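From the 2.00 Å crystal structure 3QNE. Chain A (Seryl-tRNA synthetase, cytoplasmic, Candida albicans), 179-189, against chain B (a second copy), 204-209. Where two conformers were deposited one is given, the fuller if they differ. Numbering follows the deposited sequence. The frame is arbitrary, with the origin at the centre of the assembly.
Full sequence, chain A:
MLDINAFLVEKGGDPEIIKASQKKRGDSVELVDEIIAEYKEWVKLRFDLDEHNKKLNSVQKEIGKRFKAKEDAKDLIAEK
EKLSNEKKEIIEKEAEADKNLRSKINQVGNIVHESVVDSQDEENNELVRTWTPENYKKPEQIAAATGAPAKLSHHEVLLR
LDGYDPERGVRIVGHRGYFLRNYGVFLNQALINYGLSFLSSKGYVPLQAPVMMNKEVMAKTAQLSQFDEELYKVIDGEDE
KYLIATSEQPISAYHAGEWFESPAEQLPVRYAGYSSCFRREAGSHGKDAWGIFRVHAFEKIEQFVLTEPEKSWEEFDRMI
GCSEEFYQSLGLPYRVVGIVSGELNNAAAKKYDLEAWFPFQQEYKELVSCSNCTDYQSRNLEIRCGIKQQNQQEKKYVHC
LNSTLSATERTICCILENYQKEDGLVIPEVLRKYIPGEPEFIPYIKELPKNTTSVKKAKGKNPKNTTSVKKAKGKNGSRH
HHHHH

Chain A (179-189) FLRNYGVFLNQ
Chain B, residues 204-209: YVPLQA

Two copies of seryl-tRNA synthetase meet where strand 179-181 of chain A runs antiparallel to strand 205-208 of chain B (157°, axes 4.7 Å apart). Leu A180 pairs with Gln B208 through two backbone hydrogen bonds, Leu A180 N to Gln B208 O, 3.1 Å, and Gln B208 N to Leu A180 O, 2.9 Å; Arg A181 faces Leu B207 without hydrogen bonds (CA-CA 4.7 Å). Asn A182 N to Pro B206 O, 2.9 Å, adds a third backbone hydrogen bond just where chain A turns (phi/psi 44/-117) into helix 183-189, which passes the strand at 62°. Pro B206, C-gamma exo, is the bump, and its hollow is walled by Val A185 (chi1 t; CB-CB 4.1 Å), Phe A186 (chi1 m; CZ 3.6 Å from Pro B206 CG) and Asn A182 (OD1 3.7 Å from Pro B206 CD). Val A185 CG2 also packs 4.0 Å from Gln B208 CB. Gln B208 extends (t, t) on the Leu A180 face, and water 1 fills the gap beyond, donating to Gln B208 OE1 (2.5 Å) and accepting from Asn A188 ND2 (2.9 Å). On the other face, Leu B207 (t, p) sends CD1 to 4.1 Å from Arg A181 CB, while the extended Arg A181 lays one guanidinium face over Val B205 CG1. Phe A179 (m) closes the end obliquely, CD1 3.8 Å from Leu B207 CG and CE1 3.8 Å from Ala B209 CB.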

# COMPACT_ATOMS: atom_id res chain seq x y z
N PHE A 179 9.37 10.02 3.86
CA PHE A 179 8.72 9.66 5.12
C PHE A 179 7.97 10.89 5.60
O PHE A 179 8.41 12.01 5.33
CB PHE A 179 9.76 9.36 6.19
CG PHE A 179 10.55 8.10 5.96
CD1 PHE A 179 10.37 7.01 6.81
CD2 PHE A 179 11.50 8.02 4.94
CE1 PHE A 179 11.12 5.83 6.63
CE2 PHE A 179 12.26 6.85 4.75
CZ PHE A 179 12.08 5.76 5.59
N LEU A 180 6.88 10.70 6.34
CA LEU A 180 6.31 11.80 7.13
C LEU A 180 6.88 11.66 8.54
O LEU A 180 7.17 10.56 8.97
CB LEU A 180 4.77 11.70 7.17
CG LEU A 180 4.10 11.91 5.81
CD1 LEU A 180 2.56 11.71 5.93
CD2 LEU A 180 4.42 13.31 5.23
N ARG A 181 7.06 12.78 9.24
CA ARG A 181 7.74 12.75 10.53
C ARG A 181 6.96 13.64 11.52
O ARG A 181 6.47 14.69 11.15
CB ARG A 181 9.21 13.23 10.33
CG ARG A 181 10.13 13.18 11.56
CD ARG A 181 11.57 13.86 11.31
NE ARG A 181 12.33 13.80 12.57
CZ ARG A 181 13.23 12.85 12.84
NH1 ARG A 181 13.49 11.94 11.92
NH2 ARG A 181 13.87 12.82 14.02
N ASN A 182 6.83 13.20 12.78
CA ASN A 182 6.18 13.99 13.83
C ASN A 182 4.88 14.66 13.37
O ASN A 182 3.92 13.95 13.06
CB ASN A 182 7.15 15.00 14.47
CG ASN A 182 6.74 15.36 15.90
OD1 ASN A 182 5.88 14.71 16.49
ND2 ASN A 182 7.36 16.40 16.45
N TYR A 183 4.82 15.99 13.37
CA TYR A 183 3.55 16.63 13.02
C TYR A 183 3.11 16.39 11.58
O TYR A 183 1.93 16.53 11.27
CB TYR A 183 3.54 18.14 13.34
CG TYR A 183 3.41 18.40 14.83
CD1 TYR A 183 2.23 18.12 15.50
CD2 TYR A 183 4.48 18.93 15.55
CE1 TYR A 183 2.11 18.34 16.89
CE2 TYR A 183 4.37 19.16 16.92
CZ TYR A 183 3.19 18.87 17.58
OH TYR A 183 3.10 19.12 18.92
N GLY A 184 4.04 16.04 10.70
CA GLY A 184 3.64 15.64 9.36
C GLY A 184 2.72 14.42 9.46
O GLY A 184 1.74 14.32 8.74
N VAL A 185 3.05 13.50 10.36
CA VAL A 185 2.23 12.29 10.56
C VAL A 185 0.89 12.69 11.18
O VAL A 185 -0.17 12.28 10.72
CB VAL A 185 2.94 11.25 11.46
CG1 VAL A 185 2.02 10.03 11.74
CG2 VAL A 185 4.26 10.79 10.80
N PHE A 186 0.94 13.50 12.24
CA PHE A 186 -0.29 13.89 12.96
C PHE A 186 -1.25 14.68 12.07
O PHE A 186 -2.46 14.50 12.14
CB PHE A 186 0.04 14.71 14.21
CG PHE A 186 0.69 13.91 15.32
CD1 PHE A 186 0.26 12.63 15.60
CD2 PHE A 186 1.73 14.46 16.08
CE1 PHE A 186 0.84 11.88 16.61
CE2 PHE A 186 2.32 13.70 17.11
CZ PHE A 186 1.86 12.42 17.37
N LEU A 187 -0.71 15.54 11.21
CA LEU A 187 -1.56 16.30 10.29
C LEU A 187 -2.21 15.38 9.27
O LEU A 187 -3.36 15.58 8.89
CB LEU A 187 -0.75 17.38 9.55
CG LEU A 187 -0.51 18.67 10.35
CD1 LEU A 187 0.61 19.51 9.74
CD2 LEU A 187 -1.79 19.49 10.44
N ASN A 188 -1.45 14.43 8.76
CA ASN A 188 -2.02 13.51 7.78
C ASN A 188 -3.17 12.72 8.41
O ASN A 188 -4.25 12.65 7.84
CB ASN A 188 -0.98 12.56 7.22
CG ASN A 188 -1.39 12.00 5.87
OD1 ASN A 188 -1.75 12.74 4.94
ND2 ASN A 188 -1.33 10.67 5.74
N GLN A 189 -2.93 12.14 9.59
CA GLN A 189 -3.98 11.42 10.33
C GLN A 189 -5.17 12.31 10.69
O GLN A 189 -6.34 11.87 10.63
CB GLN A 189 -3.42 10.75 11.60
CG GLN A 189 -2.53 9.55 11.29
CD GLN A 189 -3.33 8.44 10.68
OE1 GLN A 189 -4.33 8.00 11.26
NE2 GLN A 189 -2.95 8.02 9.48
N TYR B 204 8.87 8.76 21.69
CA TYR B 204 9.14 8.19 20.38
C TYR B 204 8.78 9.24 19.33
O TYR B 204 7.81 9.99 19.50
CB TYR B 204 8.29 6.94 20.11
CG TYR B 204 8.70 5.69 20.84
CD1 TYR B 204 9.08 4.55 20.15
CD2 TYR B 204 8.70 5.64 22.23
CE1 TYR B 204 9.46 3.38 20.84
CE2 TYR B 204 9.05 4.50 22.92
CZ TYR B 204 9.44 3.37 22.22
OH TYR B 204 9.80 2.23 22.92
N VAL B 205 9.51 9.24 18.22
CA VAL B 205 9.21 10.14 17.09
C VAL B 205 8.30 9.44 16.07
O VAL B 205 8.66 8.38 15.54
CB VAL B 205 10.52 10.56 16.40
CG1 VAL B 205 10.25 11.40 15.13
CG2 VAL B 205 11.41 11.34 17.39
N PRO B 206 7.10 9.99 15.83
CA PRO B 206 6.22 9.36 14.83
C PRO B 206 6.88 9.39 13.45
O PRO B 206 7.43 10.42 13.03
CB PRO B 206 4.97 10.25 14.83
CG PRO B 206 4.96 10.87 16.25
CD PRO B 206 6.43 11.10 16.55
N LEU B 207 6.83 8.26 12.76
CA LEU B 207 7.47 8.15 11.45
C LEU B 207 6.61 7.30 10.55
O LEU B 207 6.42 6.13 10.81
CB LEU B 207 8.85 7.52 11.61
CG LEU B 207 9.86 7.70 10.48
CD1 LEU B 207 10.05 9.20 10.13
CD2 LEU B 207 11.16 7.06 10.90
N GLN B 208 6.05 7.89 9.50
CA GLN B 208 5.24 7.10 8.57
C GLN B 208 6.10 6.76 7.39
O GLN B 208 6.59 7.65 6.69
CB GLN B 208 3.99 7.86 8.11
CG GLN B 208 3.23 7.11 7.00
CD GLN B 208 1.89 7.75 6.72
OE1 GLN B 208 1.34 8.45 7.58
NE2 GLN B 208 1.36 7.53 5.53
N ALA B 209 6.29 5.47 7.18
CA ALA B 209 7.24 4.99 6.18
C ALA B 209 6.57 4.72 4.83
O ALA B 209 5.40 4.35 4.78
CB ALA B 209 7.94 3.70 6.69
O HOH W 1 -1.00 9.15 8.14